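Tyrosine recombinase XerH (Helicobacter pylori, PDB 5JK0) catalyses site-specific cutting and rejoining of DNA at difH sites through a tyrosine nucleophile, serving chromosome segregation in Helicobacter pylori. Local coordinates at a contact of chain A with DNA and the interface of chains A and B. Residues are numbered along the deposited sequence; one frame, centred on the assembly and turned at random. Chains: chain A/B, Tyrosine recombinase XerH.

Contact 1: a contact of chain A with DNA. Residues chain A 122, 124, 305-306. With nucleotides of chain C; nucleotides of chain D.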
loop_
_atom_site.group_PDB
_atom_site.type_symbol
_atom_site.label_atom_id
_atom_site.label_comp_id
_atom_site.label_asym_id
_atom_site.label_seq_id
_atom_site.Cartn_x
_atom_site.Cartn_y
_atom_site.Cartn_z
ATOM N N SER A 122 -25.096 -27.004 -8.598
ATOM C CA SER A 122 -25.372 -25.632 -9.008
ATOM C C SER A 122 -24.208 -25.030 -9.786
ATOM O O SER A 122 -23.109 -25.585 -9.806
ATOM C CB SER A 122 -25.686 -24.760 -7.788
ATOM O OG SER A 122 -24.523 -24.537 -7.007
ATOM N N ALA A 124 -22.632 -22.279 -9.097
ATOM C CA ALA A 124 -21.636 -21.799 -8.147
ATOM C C ALA A 124 -20.727 -22.937 -7.694
ATOM O O ALA A 124 -19.524 -22.749 -7.514
ATOM C CB ALA A 124 -22.314 -21.150 -6.949
ATOM N N GLU A 305 -36.616 -19.336 -1.043
ATOM C CA GLU A 305 -35.403 -19.983 -1.538
ATOM C C GLU A 305 -34.329 -20.091 -0.456
ATOM O O GLU A 305 -33.674 -21.124 -0.323
ATOM C CB GLU A 305 -34.847 -19.228 -2.748
ATOM C CG GLU A 305 -35.780 -19.177 -3.951
ATOM C CD GLU A 305 -36.679 -17.951 -3.950
ATOM O OE1 GLU A 305 -37.168 -17.563 -2.867
ATOM O OE2 GLU A 305 -36.888 -17.368 -5.035
ATOM N N LYS A 306 -34.152 -19.017 0.306
ATOM C CA LYS A 306 -33.197 -18.993 1.409
ATOM C C LYS A 306 -33.927 -18.615 2.694
ATOM O O LYS A 306 -34.810 -17.757 2.678
ATOM C CB LYS A 306 -32.061 -18.009 1.124
ATOM C CG LYS A 306 -31.380 -18.195 -0.226
ATOM C CD LYS A 306 -30.451 -19.401 -0.232
ATOM C CE LYS A 306 -29.739 -19.538 -1.571
ATOM N NZ LYS A 306 -28.723 -20.625 -1.557
ATOM P P DA C 10 -25.471 -27.488 -4.828
ATOM O OP1 DA C 10 -26.859 -27.605 -5.322
ATOM O OP2 DA C 10 -24.340 -27.759 -5.743
ATOM O "O5'" DA C 10 -25.275 -26.025 -4.207
ATOM C "C5'" DA C 10 -26.127 -25.582 -3.157
ATOM C "C4'" DA C 10 -25.746 -24.188 -2.690
ATOM O "O4'" DA C 10 -24.529 -24.250 -1.899
ATOM C "C3'" DA C 10 -25.473 -23.179 -3.812
ATOM O "O3'" DA C 10 -26.197 -21.976 -3.573
ATOM C "C2'" DA C 10 -23.964 -22.945 -3.726
ATOM C "C1'" DA C 10 -23.716 -23.158 -2.245
ATOM N N9 DA C 10 -22.328 -23.475 -1.923
ATOM C C8 DA C 10 -21.524 -24.389 -2.545
ATOM N N7 DA C 10 -20.312 -24.455 -2.044
ATOM C C5 DA C 10 -20.321 -23.517 -1.026
ATOM C C6 DA C 10 -19.336 -23.099 -0.109
ATOM N N6 DA C 10 -18.097 -23.605 -0.075
ATOM N N1 DA C 10 -19.673 -22.139 0.778
ATOM C C2 DA C 10 -20.912 -21.635 0.745
ATOM N N3 DA C 10 -21.920 -21.944 -0.070
ATOM C C4 DA C 10 -21.555 -22.901 -0.939
ATOM P P DA C 11 -26.563 -21.001 -4.797
ATOM O OP1 DA C 11 -27.516 -19.988 -4.294
ATOM O OP2 DA C 11 -26.941 -21.850 -5.947
ATOM O "O5'" DA C 11 -25.171 -20.293 -5.154
ATOM C "C5'" DA C 11 -24.927 -18.947 -4.754
ATOM C "C4'" DA C 11 -24.546 -18.868 -3.284
ATOM O "O4'" DA C 11 -23.444 -19.770 -3.021
ATOM C "C3'" DA C 11 -24.094 -17.480 -2.815
ATOM O "O3'" DA C 11 -24.877 -17.050 -1.709
ATOM C "C2'" DA C 11 -22.623 -17.665 -2.426
ATOM C "C1'" DA C 11 -22.535 -19.156 -2.142
ATOM N N9 DA C 11 -21.205 -19.707 -2.395
ATOM C C8 DA C 11 -20.839 -20.538 -3.417
ATOM N N7 DA C 11 -19.569 -20.871 -3.400
ATOM C C5 DA C 11 -19.066 -20.208 -2.292
ATOM C C6 DA C 11 -17.777 -20.146 -1.727
ATOM N N6 DA C 11 -16.721 -20.793 -2.230
ATOM N N1 DA C 11 -17.615 -19.393 -0.619
ATOM C C2 DA C 11 -18.675 -18.745 -0.119
ATOM N N3 DA C 11 -19.931 -18.725 -0.562
ATOM C C4 DA C 11 -20.060 -19.482 -1.663
ATOM P P DA D 24 -30.832 -22.290 2.857
ATOM O OP1 DA D 24 -31.427 -22.380 1.507
ATOM O OP2 DA D 24 -31.401 -21.356 3.855
ATOM O "O5'" DA D 24 -30.809 -23.764 3.473
ATOM C "C5'" DA D 24 -30.278 -24.835 2.709
ATOM C "C4'" DA D 24 -30.215 -26.111 3.526
ATOM O "O4'" DA D 24 -28.968 -26.162 4.271
ATOM C "C3'" DA D 24 -31.332 -26.285 4.561
ATOM O "O3'" DA D 24 -31.801 -27.621 4.516
ATOM C "C2'" DA D 24 -30.618 -25.999 5.882
ATOM C "C1'" DA D 24 -29.249 -26.578 5.582
ATOM N N9 DA D 24 -28.190 -26.105 6.471
ATOM C C8 DA D 24 -28.176 -24.951 7.205
ATOM N N7 DA D 24 -27.086 -24.793 7.919
ATOM C C5 DA D 24 -26.334 -25.923 7.632
ATOM C C6 DA D 24 -25.069 -26.360 8.073
ATOM N N6 DA D 24 -24.309 -25.673 8.933
ATOM N N1 DA D 24 -24.612 -27.535 7.591
ATOM C C2 DA D 24 -25.373 -28.222 6.731
ATOM N N3 DA D 24 -26.576 -27.915 6.248
ATOM C C4 DA D 24 -27.002 -26.741 6.743
HETATM O O HOH W 1 -25.488 -21.262 -8.429
HETATM O O HOH W 2 -29.734 -22.710 -0.479
HETATM O O HOH W 3 -33.546 -23.757 1.426
#

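Contact 2: the interface of chains A and B. Residues chain A 327, 339-340, 343; chain B 327-328, 339-340.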
loop_
_atom_site.group_PDB
_atom_site.type_symbol
_atom_site.label_atom_id
_atom_site.label_comp_id
_atom_site.label_asym_id
_atom_site.label_seq_id
_atom_site.Cartn_x
_atom_site.Cartn_y
_atom_site.Cartn_z
ATOM N N LEU A 327 -25.801 4.646 -2.333
ATOM C CA LEU A 327 -24.982 3.459 -2.557
ATOM C C LEU A 327 -23.787 3.400 -1.608
ATOM O O LEU A 327 -23.417 2.326 -1.130
ATOM C CB LEU A 327 -24.500 3.412 -4.008
ATOM C CG LEU A 327 -23.941 2.067 -4.475
ATOM C CD1 LEU A 327 -25.011 0.988 -4.394
ATOM C CD2 LEU A 327 -23.400 2.183 -5.888
ATOM N N LEU A 339 -17.956 -1.065 -4.097
ATOM C CA LEU A 339 -19.319 -0.674 -4.441
ATOM C C LEU A 339 -19.957 -1.629 -5.443
ATOM O O LEU A 339 -21.180 -1.661 -5.587
ATOM C CB LEU A 339 -19.340 0.748 -5.005
ATOM C CG LEU A 339 -19.130 1.884 -4.004
ATOM C CD1 LEU A 339 -18.852 3.185 -4.738
ATOM C CD2 LEU A 339 -20.350 2.025 -3.106
ATOM N N ASN A 340 -19.127 -2.400 -6.140
ATOM C CA ASN A 340 -19.623 -3.388 -7.092
ATOM C C ASN A 340 -20.436 -4.475 -6.402
ATOM O O ASN A 340 -21.303 -5.098 -7.014
ATOM C CB ASN A 340 -18.462 -4.011 -7.870
ATOM C CG ASN A 340 -17.893 -3.072 -8.913
ATOM O OD1 ASN A 340 -18.635 -2.371 -9.601
ATOM N ND2 ASN A 340 -16.570 -3.050 -9.034
ATOM N N ARG A 343 -23.915 -2.908 -5.582
ATOM C CA ARG A 343 -24.736 -2.740 -6.778
ATOM C C ARG A 343 -25.825 -3.805 -6.899
ATOM O O ARG A 343 -26.892 -3.554 -7.462
ATOM C CB ARG A 343 -23.854 -2.765 -8.029
ATOM C CG ARG A 343 -24.621 -2.628 -9.332
ATOM C CD ARG A 343 -23.718 -2.828 -10.532
ATOM N NE ARG A 343 -24.481 -2.887 -11.774
ATOM C CZ ARG A 343 -23.939 -3.074 -12.973
ATOM N NH1 ARG A 343 -24.710 -3.115 -14.052
ATOM N NH2 ARG A 343 -22.627 -3.217 -13.094
ATOM N N LEU B 327 -24.934 7.759 -7.789
ATOM C CA LEU B 327 -23.780 7.019 -8.288
ATOM C C LEU B 327 -24.164 5.980 -9.341
ATOM O O LEU B 327 -23.409 5.738 -10.282
ATOM C CB LEU B 327 -23.047 6.349 -7.125
ATOM C CG LEU B 327 -21.528 6.263 -7.268
ATOM C CD1 LEU B 327 -20.974 7.575 -7.800
ATOM C CD2 LEU B 327 -20.900 5.930 -5.928
ATOM N N ILE B 328 -25.333 5.369 -9.179
ATOM C CA ILE B 328 -25.834 4.417 -10.165
ATOM C C ILE B 328 -26.133 5.136 -11.479
ATOM O O ILE B 328 -25.838 4.625 -12.560
ATOM C CB ILE B 328 -27.102 3.690 -9.662
ATOM C CG1 ILE B 328 -26.767 2.793 -8.469
ATOM C CG2 ILE B 328 -27.730 2.861 -10.776
ATOM C CD1 ILE B 328 -25.811 1.665 -8.796
ATOM N N LEU B 339 -18.017 0.175 -10.626
ATOM C CA LEU B 339 -18.385 1.340 -9.832
ATOM C C LEU B 339 -17.174 1.971 -9.154
ATOM O O LEU B 339 -17.264 3.073 -8.610
ATOM C CB LEU B 339 -19.435 0.961 -8.788
ATOM C CG LEU B 339 -20.853 0.809 -9.336
ATOM C CD1 LEU B 339 -21.736 0.103 -8.332
ATOM C CD2 LEU B 339 -21.425 2.172 -9.685
ATOM N N ASN B 340 -16.041 1.274 -9.187
ATOM C CA ASN B 340 -14.792 1.835 -8.681
ATOM C C ASN B 340 -14.360 3.023 -9.530
ATOM O O ASN B 340 -13.664 3.923 -9.058
ATOM C CB ASN B 340 -13.688 0.778 -8.654
ATOM C CG ASN B 340 -13.964 -0.330 -7.656
ATOM O OD1 ASN B 340 -14.685 -0.134 -6.676
ATOM N ND2 ASN B 340 -13.388 -1.500 -7.898
HETATM O O HOH W 4 -15.822 0.910 -4.165
#

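Contact 1: a contact of chain A with DNA
A:Ser122 meets the phosphate of DA10 of chain C with both its backbone and its side chain. Its amide N gives a nearly straight hydrogen bond (170° at the hydrogen) to the phosphate oxygen OP2, 3.0 Å away. The hydroxyl OG, placed between the backbone N and the carbonyl carbon (chi1 71°), donates to the bridging O5' of the same nucleotide at 3.3 Å. At the next phosphate, that of DA11, a water joins the amide N of A:Ala124 to OP2, while the methyl CB of A:Ala124 lies 3.5 Å from O5' of DA11 and packs near C8 of the DA11 adenine and the deoxyribose C2' of DA10. From the other side, A:Lys306 forms a salt bridge with this phosphate, its side-chain amine NZ standing 3.1 Å from OP1 of DA11. A bend at chi2 (-75°) precedes an otherwise extended chain that carries NZ there. On the opposite strand, the phosphate of DA24 of chain D is reached through waters: one links NZ of A:Lys306 to OP1, another the carbonyl O of A:Glu305 to the same OP1. A:Lys306 thus spans two backbones, and the polar contacts described are to phosphate oxygens and the ester O5', which suggests that this patch reads little sequence directly. A:Ser122 lies just ahead of helix 123-143 and A:Ala124 in its first turn, in the core-binding region, whereas A:Glu305 and A:Lys306 lie in the loop between helices 286-299 and 309-324 of the catalytic region, so the DNA is held from both sides.

Contact 2: the interface of chains A and B
B:Leu339 pushes its side chain into a group of apolar atoms from chain A. Its CD1 methyl lies 3.6 Å from CD2 of A:Leu327, the two leucines reaching toward each other tip to tip, and packs equally near CB of A:Arg343, whose aliphatic stem it crosses at a slant. The same methyl also rests against the carbonyl O of A:Leu339. For A:Leu327, a CG anti to the backbone N (chi1 -165°) turns the isobutyl end toward chain B, where CD2 also meets CD1 of B:Ile328 at 3.8 Å, the two side chains lying roughly perpendicular. A second apolar pairing joins A:Leu339 and B:Leu327: their side chains also cross near a right angle, with CD1 of the former 3.6 Å from CD2 of the latter. Between these groups A:Leu339 and B:Leu339 face each other through their beta carbons, A:Leu339 CB and B:Leu339 CB being 3.8 Å apart. The packing is related on the two sides without being symmetric, since B:Leu339 buries 64 Å² and A:Leu339 30 Å².

Polar contacts lie beside this apolar core. The side-chain oxygen OD1 of A:Asn340 accepts a hydrogen bond from the backbone N of B:Leu339, so a side chain of chain A caps an amide at the beginning of helix 339-342 in chain B. The reciprocal amide, N of A:Leu339, reaches B:Asn340 through a water that lies 2.9 Å from OD1 of the latter. One copy therefore makes the link directly and the other through solvent. The side chains of A:Asn340 and B:Asn340 cross at about a right angle, with their amide planes 52° apart.

Such contacts between recombinase subunits fit a synaptic assembly on DNA, and they lie close in sequence to the nucleophile A:Tyr345. In the direct link, N of B:Leu339 stands 2.8 Å from OD1 of A:Asn340 and is tilted 25° from the carbonyl plane.

The centres of contact 1 and contact 2 lie about 24 Å apart and have no residue in common. Contact 1 holds the DNA backbone between the core-binding and catalytic regions, while contact 2 joins catalytic regions of neighbouring subunits. Helix 309-324, which carries the active-site residues A:His310 and A:Arg313, lies in sequence between the loop of contact 1 and helix 327-334 of contact 2. A:Arg214 stands about 18 Å from the centre of contact 1 and 16 Å from that of contact 2. With both at similar distances from the active site, the contacts could couple DNA grip to subunit assembly within the tetramer.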